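PDB 5UZ8: cadherin-23 from Mus musculus, which binds calcium through its cadherin repeats and serves in cell adhesion and mechanotransduction for hearing, probably as part of the tip link of inner-ear hair cells. Local coordinates for residues P114-P119 with V138-A143; D178-D183 with V213-D218; C219-S224 with A297-E302. One frame throughout, in Å; residues are numbered along the deposited sequence. Where two conformers were deposited one is given.

Contact 1: residues P114-P119 with V138-A143; sequences PIFDQP and VTATDA. With CA (calcium ion), chain I.
Val138 meets Phe116 at the rim of the aromatic ring, its methyl CG2 near the ring plane and 3.8 Å from CE1; Tyr121 and Tyr153 touch both side chains. At Thr139 the backbone does the work: its O accepts the N-H of Asp117 at 2.8 Å and also lies close to Phe116 CA in a CA-H...O contact. Ala140 CB stands over one face of the Phe116 ring in a CH-pi contact, 4.1 Å from the centroid and offset toward the rim, and the same methyl packs against Pro114 CB. Phe116 and Ala140 form an antiparallel non-hydrogen-bonded pair, their CA atoms 3.8 Å apart. Thr141 and Ile115 form the hydrogen-bonded pair, each N reaching the other residue's O at 2.9 Å, and their side chains take the sheet face opposite Phe116 and Ala140. There Thr141 OG1, set between the backbone N and the carbonyl carbon (chi1 60°), donates to a water that in turn donates to Ile115 O. Asp142 lies alongside Pro114, with OD2 3.6 Å from the ring atom CD, and both its carboxylate oxygens bind a calcium ion completed by Asn110, Asn112, Asp144, Phe148 and Asp193. The short edge strand 115-116 is thus held by backbone bonds, with an apolar face turned inward and a hydrated face outward, while Pro114 N has no hydrogen to give Asp142 OD2, whose charge the calcium ion probably balances.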
loop_
_atom_site.group_PDB
_atom_site.type_symbol
_atom_site.label_atom_id
_atom_site.label_comp_id
_atom_site.label_asym_id
_atom_site.label_seq_id
_atom_site.Cartn_x
_atom_site.Cartn_y
_atom_site.Cartn_z
ATOM N N PRO A 114 -4.943 -7.494 9.104
ATOM C CA PRO A 114 -3.614 -7.284 8.505
ATOM C C PRO A 114 -3.186 -5.851 8.723
ATOM O O PRO A 114 -4.018 -4.930 8.626
ATOM C CB PRO A 114 -3.811 -7.581 7.018
ATOM C CG PRO A 114 -5.142 -8.190 6.880
ATOM C CD PRO A 114 -5.968 -7.751 8.089
ATOM N N ILE A 115 -1.933 -5.666 9.074
ATOM C CA ILE A 115 -1.377 -4.349 9.438
ATOM C C ILE A 115 -0.156 -4.130 8.574
ATOM O O ILE A 115 0.762 -4.957 8.577
ATOM C CB ILE A 115 -0.977 -4.268 10.914
ATOM C CG1 ILE A 115 -2.224 -4.374 11.820
ATOM C CG2 ILE A 115 -0.258 -2.944 11.213
ATOM C CD1 ILE A 115 -1.902 -4.622 13.289
ATOM N N PHE A 116 -0.155 -3.030 7.816
ATOM C CA PHE A 116 0.991 -2.726 6.946
ATOM C C PHE A 116 2.253 -2.416 7.715
ATOM O O PHE A 116 2.177 -1.835 8.791
ATOM C CB PHE A 116 0.663 -1.616 5.984
ATOM C CG PHE A 116 -0.127 -2.075 4.811
ATOM C CD1 PHE A 116 0.495 -2.718 3.759
ATOM C CD2 PHE A 116 -1.502 -1.902 4.772
ATOM C CE1 PHE A 116 -0.243 -3.160 2.659
ATOM C CE2 PHE A 116 -2.231 -2.330 3.679
ATOM C CZ PHE A 116 -1.618 -2.971 2.634
ATOM N N ASP A 117 3.404 -2.828 7.195
ATOM C CA ASP A 117 4.705 -2.677 7.856
ATOM C C ASP A 117 5.188 -1.194 7.845
ATOM O O ASP A 117 6.082 -0.831 8.601
ATOM C CB ASP A 117 5.777 -3.599 7.199
ATOM C CG ASP A 117 5.664 -5.109 7.600
ATOM O OD1 ASP A 117 4.753 -5.523 8.349
ATOM O OD2 ASP A 117 6.540 -5.901 7.173
ATOM N N GLN A 118 4.632 -0.354 6.962
ATOM C CA GLN A 118 4.966 1.094 6.924
ATOM C C GLN A 118 3.680 1.884 6.965
ATOM O O GLN A 118 2.636 1.368 6.551
ATOM C CB GLN A 118 5.723 1.515 5.665
ATOM C CG GLN A 118 7.006 0.778 5.422
ATOM C CD GLN A 118 7.889 1.307 4.265
ATOM O OE1 GLN A 118 8.944 0.709 4.042
ATOM N NE2 GLN A 118 7.512 2.410 3.554
ATOM N N PRO A 119 3.746 3.139 7.444
ATOM C CA PRO A 119 2.565 4.018 7.444
ATOM C C PRO A 119 2.197 4.525 6.035
ATOM O O PRO A 119 1.068 4.931 5.808
ATOM C CB PRO A 119 2.975 5.156 8.381
ATOM C CG PRO A 119 4.467 5.170 8.374
ATOM C CD PRO A 119 4.858 3.722 8.219
ATOM N N VAL A 138 4.700 -3.799 -1.105
ATOM C CA VAL A 138 4.037 -3.515 0.152
ATOM C C VAL A 138 3.884 -4.824 0.918
ATOM O O VAL A 138 3.682 -5.883 0.312
ATOM C CB VAL A 138 2.691 -2.812 -0.045
ATOM C CG1 VAL A 138 2.892 -1.534 -0.851
ATOM C CG2 VAL A 138 1.632 -3.711 -0.658
ATOM N N THR A 139 3.990 -4.748 2.248
ATOM C CA THR A 139 3.829 -5.928 3.081
ATOM C C THR A 139 2.989 -5.561 4.306
ATOM O O THR A 139 3.274 -4.561 5.001
ATOM C CB THR A 139 5.201 -6.464 3.553
ATOM O OG1 THR A 139 6.035 -6.798 2.425
ATOM C CG2 THR A 139 5.033 -7.677 4.451
ATOM N N ALA A 140 1.983 -6.385 4.565
ATOM C CA ALA A 140 1.226 -6.381 5.814
ATOM C C ALA A 140 1.449 -7.705 6.560
ATOM O O ALA A 140 1.871 -8.683 5.955
ATOM C CB ALA A 140 -0.233 -6.197 5.503
ATOM N N THR A 141 1.205 -7.727 7.873
ATOM C CA THR A 141 1.302 -8.954 8.643
ATOM C C THR A 141 0.020 -9.171 9.402
ATOM O O THR A 141 -0.697 -8.207 9.698
ATOM C CB THR A 141 2.438 -8.904 9.641
ATOM O OG1 THR A 141 2.220 -7.823 10.553
ATOM C CG2 THR A 141 3.774 -8.733 8.926
ATOM N N ASP A 142 -0.274 -10.421 9.713
ATOM C CA ASP A 142 -1.525 -10.756 10.398
ATOM C C ASP A 142 -1.215 -11.752 11.530
ATOM O O ASP A 142 -0.676 -12.828 11.298
ATOM C CB ASP A 142 -2.519 -11.321 9.418
ATOM C CG ASP A 142 -3.935 -11.429 9.996
ATOM O OD1 ASP A 142 -4.128 -12.150 11.003
ATOM O OD2 ASP A 142 -4.896 -10.903 9.379
ATOM N N ALA A 143 -1.587 -11.373 12.743
ATOM C CA ALA A 143 -1.276 -12.145 13.950
ATOM C C ALA A 143 -2.124 -13.401 14.222
ATOM O O ALA A 143 -1.791 -14.159 15.123
ATOM C CB ALA A 143 -1.328 -11.206 15.159
HETATM CA CA CA I . -6.682 -11.876 10.670
HETATM O O HOH W 1 3.034 -5.226 10.065
#

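Contact 2: residues D178-D183 with V213-D218; sequences DREKKD and VLDVND. With CA (calcium ion), chain F; CA (calcium ion), chain G; CA (calcium ion), chain E; GSH (glutathione), chain L.
Val213, Arg179 and Asp215 carry this contact. The Val213 side chain faces the 178-183 turn, its CG1 resting 3.9 Å from Arg179 CB, while its N donates to Asp183 O at 2.9 Å, where strand 204-214 nears its end. Arg179 runs on past Val213 O and bends at chi3 (66°), which brings NE to Asp215 OD1 at 3.0 Å. In this salt bridge the guanidinium and carboxylate planes stand 88° apart, and NE comes from above the carboxylate plane. NH2 bonds Glu180 OE1, also at 3.0 Å, and NE adds a weak bond to the same oxygen, so one guanidinium spans two acidic groups that share a calcium ion. Asp215 OD1 binds that ion at 2.3 Å; both Glu180 oxygens, Val216 O and Asp218 OD1 are further ligands. Replacing Arg179 with an alanine would probably leave Asp215 and Glu180 without this positive partner and open a gap beside Asp215 CB. Glu180 OE2 bridges to a second calcium ion at 2.2 Å, which Asp178 OD1, Asp218 OD2 and glutathione OE1 also bind. Asp178 OD1 additionally accepts Glu180 N in an Asx turn, positioning the bridging glutamate. Glu127 contributes to both ions, and Asp251 to the first. Asp-Arg-Glu at 178-180 and Asp-Val-Asn-Asp at 215-218, the first four residues of the DXNDN linker motif with Cys219 in fifth place, are calcium-binding motifs of cadherin repeats, meeting where two repeats join.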
loop_
_atom_site.group_PDB
_atom_site.type_symbol
_atom_site.label_atom_id
_atom_site.label_comp_id
_atom_site.label_asym_id
_atom_site.label_seq_id
_atom_site.Cartn_x
_atom_site.Cartn_y
_atom_site.Cartn_z
ATOM N N ASP A 178 3.597 8.714 -18.574
ATOM C CA ASP A 178 3.893 9.966 -19.259
ATOM C C ASP A 178 3.814 11.063 -18.239
ATOM O O ASP A 178 2.717 11.473 -17.818
ATOM C CB ASP A 178 2.912 10.173 -20.416
ATOM C CG ASP A 178 3.180 11.445 -21.214
ATOM O OD1 ASP A 178 4.161 12.176 -20.899
ATOM O OD2 ASP A 178 2.392 11.716 -22.150
ATOM N N ARG A 179 4.973 11.577 -17.828
ATOM C CA ARG A 179 4.969 12.686 -16.863
ATOM C C ARG A 179 4.101 13.878 -17.283
ATOM O O ARG A 179 3.490 14.572 -16.444
ATOM C CB ARG A 179 6.373 13.176 -16.592
ATOM C CG ARG A 179 6.434 14.037 -15.330
ATOM C CD ARG A 179 7.671 14.911 -15.348
ATOM N NE ARG A 179 7.554 15.865 -16.441
ATOM C CZ ARG A 179 6.844 16.991 -16.416
ATOM N NH1 ARG A 179 6.264 17.444 -15.301
ATOM N NH2 ARG A 179 6.778 17.736 -17.512
ATOM N N GLU A 180 4.096 14.135 -18.592
ATOM C CA GLU A 180 3.379 15.264 -19.107
ATOM C C GLU A 180 1.832 15.123 -18.977
ATOM O O GLU A 180 1.117 16.129 -18.973
ATOM C CB GLU A 180 3.762 15.481 -20.567
ATOM C CG GLU A 180 5.101 16.170 -20.791
ATOM C CD GLU A 180 6.311 15.319 -20.481
ATOM O OE1 GLU A 180 7.183 15.794 -19.713
ATOM O OE2 GLU A 180 6.422 14.187 -20.974
ATOM N N LYS A 181 1.340 13.888 -18.946
ATOM C CA LYS A 181 -0.087 13.571 -18.742
ATOM C C LYS A 181 -0.395 13.607 -17.238
ATOM O O LYS A 181 -1.331 14.240 -16.791
ATOM C CB LYS A 181 -0.430 12.165 -19.283
ATOM C CG LYS A 181 -0.635 12.027 -20.795
ATOM C CD LYS A 181 -1.088 10.608 -21.163
ATOM C CE LYS A 181 -0.951 10.280 -22.656
ATOM N NZ LYS A 181 0.457 10.046 -23.051
ATOM N N LYS A 182 0.419 12.912 -16.460
ATOM C CA LYS A 182 0.202 12.845 -15.016
ATOM C C LYS A 182 1.540 12.604 -14.343
ATOM O O LYS A 182 2.248 11.640 -14.674
ATOM C CB LYS A 182 -0.777 11.706 -14.691
ATOM C CG LYS A 182 -1.155 11.622 -13.229
ATOM C CD LYS A 182 -2.495 10.925 -12.970
ATOM C CE LYS A 182 -2.809 10.922 -11.475
ATOM N NZ LYS A 182 -4.183 10.420 -11.197
ATOM N N ASP A 183 1.895 13.485 -13.423
ATOM C CA ASP A 183 3.271 13.475 -12.898
ATOM C C ASP A 183 3.457 12.724 -11.582
ATOM O O ASP A 183 4.581 12.558 -11.123
ATOM C CB ASP A 183 3.866 14.890 -12.789
ATOM C CG ASP A 183 3.151 15.787 -11.804
ATOM O OD1 ASP A 183 2.203 15.377 -11.110
ATOM O OD2 ASP A 183 3.575 16.969 -11.723
ATOM N N VAL A 213 6.624 10.559 -10.824
ATOM C CA VAL A 213 7.092 10.236 -12.164
ATOM C C VAL A 213 8.103 11.293 -12.555
ATOM O O VAL A 213 7.769 12.470 -12.667
ATOM C CB VAL A 213 5.928 10.218 -13.155
ATOM C CG1 VAL A 213 6.404 9.835 -14.554
ATOM C CG2 VAL A 213 4.871 9.253 -12.673
ATOM N N LEU A 214 9.330 10.861 -12.760
ATOM C CA LEU A 214 10.447 11.760 -13.080
ATOM C C LEU A 214 10.553 12.018 -14.581
ATOM O O LEU A 214 10.309 11.127 -15.390
ATOM C CB LEU A 214 11.758 11.166 -12.548
ATOM C CG LEU A 214 11.731 10.821 -11.065
ATOM C CD1 LEU A 214 13.038 10.154 -10.653
ATOM C CD2 LEU A 214 11.457 12.053 -10.222
ATOM N N ASP A 215 10.982 13.231 -14.942
ATOM C CA ASP A 215 11.003 13.673 -16.333
ATOM C C ASP A 215 12.128 13.020 -17.127
ATOM O O ASP A 215 13.246 12.855 -16.620
ATOM C CB ASP A 215 11.178 15.177 -16.383
ATOM C CG ASP A 215 10.807 15.777 -17.711
ATOM O OD1 ASP A 215 9.791 15.355 -18.333
ATOM O OD2 ASP A 215 11.545 16.713 -18.119
ATOM N N VAL A 216 11.812 12.680 -18.360
ATOM C CA VAL A 216 12.770 12.391 -19.421
ATOM C C VAL A 216 12.539 13.474 -20.465
ATOM O O VAL A 216 11.401 13.967 -20.632
ATOM C CB VAL A 216 12.467 10.999 -20.027
ATOM C CG1 VAL A 216 13.260 10.702 -21.285
ATOM C CG2 VAL A 216 12.725 9.965 -18.955
ATOM N N ASN A 217 13.605 13.892 -21.128
ATOM C CA ASN A 217 13.436 14.893 -22.170
ATOM C C ASN A 217 12.856 14.207 -23.409
ATOM O O ASN A 217 13.608 13.784 -24.282
ATOM C CB ASN A 217 14.764 15.562 -22.534
ATOM C CG ASN A 217 14.557 16.750 -23.444
ATOM O OD1 ASN A 217 13.561 17.468 -23.306
ATOM N ND2 ASN A 217 15.444 16.937 -24.403
ATOM N N ASP A 218 11.533 14.046 -23.483
ATOM C CA ASP A 218 10.925 13.357 -24.625
ATOM C C ASP A 218 10.025 14.261 -25.461
ATOM O O ASP A 218 9.356 13.772 -26.337
ATOM C CB ASP A 218 10.191 12.086 -24.212
ATOM C CG ASP A 218 9.109 12.302 -23.105
ATOM O OD1 ASP A 218 9.024 13.352 -22.427
ATOM O OD2 ASP A 218 8.333 11.326 -22.894
HETATM CA CA CA F . 9.096 14.544 -20.392
HETATM CA CA CA G . 6.343 12.106 -21.798
HETATM CA CA CA E . 12.176 19.111 -24.209
HETATM N N1 GSH L . 3.034 8.873 -26.967
HETATM C CA1 GSH L . 4.372 9.020 -26.413
HETATM C C1 GSH L . 4.466 8.215 -25.140
HETATM O O11 GSH L . 3.427 7.640 -24.736
HETATM O O12 GSH L . 5.566 8.189 -24.535
HETATM C CB1 GSH L . 4.704 10.498 -26.130
HETATM C CG1 GSH L . 3.795 11.104 -25.061
HETATM C CD1 GSH L . 4.326 12.438 -24.591
HETATM O OE1 GSH L . 5.335 12.518 -23.896
HETATM N N2 GSH L . 3.603 13.497 -24.941
HETATM C CA2 GSH L . 3.846 14.826 -24.420
HETATM C C2 GSH L . 2.619 15.390 -23.765
HETATM O O2 GSH L . 2.463 16.599 -23.744
HETATM C CB2 GSH L . 4.338 15.726 -25.554
HETATM S SG2 GSH L . 5.916 15.093 -26.146
HETATM N N3 GSH L . 1.793 14.516 -23.173
HETATM C CA3 GSH L . 0.612 14.911 -22.429
HETATM C C3 GSH L . -0.670 14.397 -23.053
HETATM O O31 GSH L . -1.741 14.779 -22.529
HETATM O O32 GSH L . -0.625 13.595 -24.022
HETATM O O HOH W 2 7.067 14.398 -10.999
HETATM O O HOH W 3 5.778 9.753 -22.201
#

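Contact 3: residues C219-S224 with A297-E302; sequences CRPQFS and ATDGGE. With CA (calcium ion), chain E; GSH (glutathione), chain L.
Pro221 and Phe223 both converge on Ala297, joining the linker between two cadherin repeats to the end of strand 290-298 in the following repeat. The pyrrolidine of Pro221 presents its CB and CG edge to the strand: CB lies 3.9 Å from Ala297 CB, and CG lies 3.6 Å from Ala297 O. The Ala297 methyl is turned toward the linker and so receives both neighbours. Phe223 comes to it with the tip of its ring, CZ 3.8 Å from Ala297 CB, in an oblique approach. Its CG is anti to the carbonyl carbon (chi1 -65°), a setting that carries the far end of the ring to the strand although the residue's CB does not point there. Thr309 of strand 306-316 also touches this ring, while Asp249 and Leu258 pack on Pro221. Just past the end of the strand, the side chains of Pro221 and Asp299 cross at about a right angle, with Pro221 CD 4.0 Å from Asp299 OD2. No hydrogen bond links the two segments; their polar connection is a calcium ion bound by Cys219 O and Asp299 OD2, each at 2.3 Å. Asn217, Asp249, Asp251 and Asn255 supply the other protein ligands. OD2 of Asp299 goes to the metal and probably also takes Asn217 ND2, while OD1 accepts backbone N-H groups. The Asp299 CG sits between the backbone N and the carbonyl carbon (chi1 68°), folding the group back over the 299-301 turn. Here OD1 accepts from Leu305 N and, closing an Asx turn, from Gly301 N at 3.1 Å, the nitrogen standing 56° out of the carboxylate plane.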
loop_
_atom_site.group_PDB
_atom_site.type_symbol
_atom_site.label_atom_id
_atom_site.label_comp_id
_atom_site.label_asym_id
_atom_site.label_seq_id
_atom_site.Cartn_x
_atom_site.Cartn_y
_atom_site.Cartn_z
ATOM N N CYS A 219 10.043 15.558 -25.201
ATOM C CA CYS A 219 9.236 16.509 -25.969
ATOM C C CYS A 219 10.143 17.557 -26.634
ATOM O O CYS A 219 10.941 18.222 -25.980
ATOM C CB CYS A 219 8.192 17.149 -25.090
ATOM S SG CYS A 219 7.167 15.867 -24.329
ATOM N N ARG A 220 10.017 17.674 -27.954
ATOM C CA ARG A 220 10.784 18.647 -28.687
ATOM C C ARG A 220 10.073 19.997 -28.621
ATOM O O ARG A 220 8.856 20.066 -28.505
ATOM C CB ARG A 220 11.033 18.204 -30.144
ATOM C CG ARG A 220 9.833 18.395 -31.044
ATOM C CD ARG A 220 10.022 17.779 -32.397
ATOM N NE ARG A 220 11.082 18.419 -33.160
ATOM C CZ ARG A 220 11.358 18.122 -34.422
ATOM N NH1 ARG A 220 10.609 17.252 -35.091
ATOM N NH2 ARG A 220 12.378 18.718 -35.045
ATOM N N PRO A 221 10.843 21.080 -28.671
ATOM C CA PRO A 221 10.278 22.427 -28.775
ATOM C C PRO A 221 9.387 22.592 -30.006
ATOM O O PRO A 221 9.677 21.992 -31.048
ATOM C CB PRO A 221 11.509 23.300 -28.905
ATOM C CG PRO A 221 12.595 22.515 -28.251
ATOM C CD PRO A 221 12.316 21.094 -28.598
ATOM N N GLN A 222 8.301 23.340 -29.868
ATOM C CA GLN A 222 7.347 23.565 -30.969
ATOM C C GLN A 222 7.057 25.009 -31.080
ATOM O O GLN A 222 6.806 25.667 -30.056
ATOM C CB GLN A 222 5.909 23.040 -30.677
ATOM C CG GLN A 222 5.708 21.621 -30.444
ATOM C CD GLN A 222 4.221 21.359 -30.182
ATOM O OE1 GLN A 222 3.749 21.402 -29.025
ATOM N NE2 GLN A 222 3.476 21.157 -31.256
ATOM N N PHE A 223 6.965 25.473 -32.321
ATOM C CA PHE A 223 6.267 26.728 -32.620
ATOM C C PHE A 223 4.790 26.482 -33.008
ATOM O O PHE A 223 4.394 25.391 -33.449
ATOM C CB PHE A 223 7.005 27.452 -33.735
ATOM C CG PHE A 223 8.390 27.898 -33.356
ATOM C CD1 PHE A 223 8.604 29.149 -32.788
ATOM C CD2 PHE A 223 9.483 27.079 -33.565
ATOM C CE1 PHE A 223 9.883 29.579 -32.459
ATOM C CE2 PHE A 223 10.777 27.497 -33.240
ATOM C CZ PHE A 223 10.972 28.746 -32.675
ATOM N N SER A 224 3.986 27.528 -32.888
ATOM C CA SER A 224 2.534 27.426 -33.103
ATOM C C SER A 224 2.132 27.173 -34.554
ATOM O O SER A 224 1.079 26.590 -34.816
ATOM C CB SER A 224 1.850 28.701 -32.623
ATOM O OG SER A 224 2.264 29.805 -33.405
ATOM N N ALA A 297 14.451 26.687 -31.983
ATOM C CA ALA A 297 14.372 26.679 -30.522
ATOM C C ALA A 297 14.963 25.356 -30.077
ATOM O O ALA A 297 14.584 24.330 -30.608
ATOM C CB ALA A 297 12.928 26.790 -30.043
ATOM N N THR A 298 15.925 25.395 -29.163
ATOM C CA THR A 298 16.604 24.184 -28.694
ATOM C C THR A 298 16.436 24.106 -27.177
ATOM O O THR A 298 16.665 25.101 -26.476
ATOM C CB THR A 298 18.102 24.251 -29.056
ATOM O OG1 THR A 298 18.245 24.414 -30.473
ATOM C CG2 THR A 298 18.854 23.032 -28.626
ATOM N N ASP A 299 16.075 22.925 -26.666
ATOM C CA ASP A 299 15.921 22.766 -25.239
ATOM C C ASP A 299 17.269 22.467 -24.571
ATOM O O ASP A 299 18.325 22.386 -25.244
ATOM C CB ASP A 299 14.810 21.765 -24.879
ATOM C CG ASP A 299 15.128 20.315 -25.244
ATOM O OD1 ASP A 299 16.312 19.912 -25.331
ATOM O OD2 ASP A 299 14.145 19.555 -25.407
ATOM N N GLY A 300 17.231 22.353 -23.244
ATOM C CA GLY A 300 18.417 22.084 -22.446
ATOM C C GLY A 300 18.636 20.644 -22.070
ATOM O O GLY A 300 19.404 20.357 -21.130
ATOM N N GLY A 301 18.001 19.729 -22.795
ATOM C CA GLY A 301 18.192 18.303 -22.567
ATOM C C GLY A 301 19.544 17.838 -23.049
ATOM O O GLY A 301 20.258 18.583 -23.698
ATOM N N GLU A 302 19.858 16.592 -22.726
ATOM C CA GLU A 302 21.108 15.939 -23.100
ATOM C C GLU A 302 20.798 14.607 -23.803
ATOM O O GLU A 302 20.390 13.663 -23.146
ATOM C CB GLU A 302 21.957 15.687 -21.848
ATOM C CG GLU A 302 22.498 16.984 -21.274
ATOM C CD GLU A 302 23.394 16.790 -20.062
ATOM O OE1 GLU A 302 24.449 17.463 -20.005
ATOM O OE2 GLU A 302 23.059 15.965 -19.185
HETATM CA CA CA E . 12.176 19.111 -24.209
HETATM N N1 GSH L . 3.034 8.873 -26.967
HETATM C CA1 GSH L . 4.372 9.020 -26.413
HETATM C C1 GSH L . 4.466 8.215 -25.140
HETATM O O11 GSH L . 3.427 7.640 -24.736
HETATM O O12 GSH L . 5.566 8.189 -24.535
HETATM C CB1 GSH L . 4.704 10.498 -26.130
HETATM C CG1 GSH L . 3.795 11.104 -25.061
HETATM C CD1 GSH L . 4.326 12.438 -24.591
HETATM O OE1 GSH L . 5.335 12.518 -23.896
HETATM N N2 GSH L . 3.603 13.497 -24.941
HETATM C CA2 GSH L . 3.846 14.826 -24.420
HETATM C C2 GSH L . 2.619 15.390 -23.765
HETATM O O2 GSH L . 2.463 16.599 -23.744
HETATM C CB2 GSH L . 4.338 15.726 -25.554
HETATM S SG2 GSH L . 5.916 15.093 -26.146
HETATM N N3 GSH L . 1.793 14.516 -23.173
HETATM C CA3 GSH L . 0.612 14.911 -22.429
HETATM C C3 GSH L . -0.670 14.397 -23.053
HETATM O O31 GSH L . -1.741 14.779 -22.529
HETATM O O32 GSH L . -0.625 13.595 -24.022
#

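Contacts 1 and 3 take comparable places in successive repeats: each sets the proline and phenylalanine that follow a linker against a strand of the next repeat, beside a calcium ion. Contact 1 is partly buried and stitched by backbone bonds, whereas contact 3 is buried, apolar and joined through the metal. Contact 2 lies at the surface, where the end of one repeat runs into the linker, and its chemistry is mostly charge, with acidic groups gathered round two ions. Contacts 2 and 3 are continuous in the chain and touch at Asn217 and Asp299, and they share one calcium ion and glutathione. Contact 1 is remote, its nearest atoms about 16 Å from contact 2.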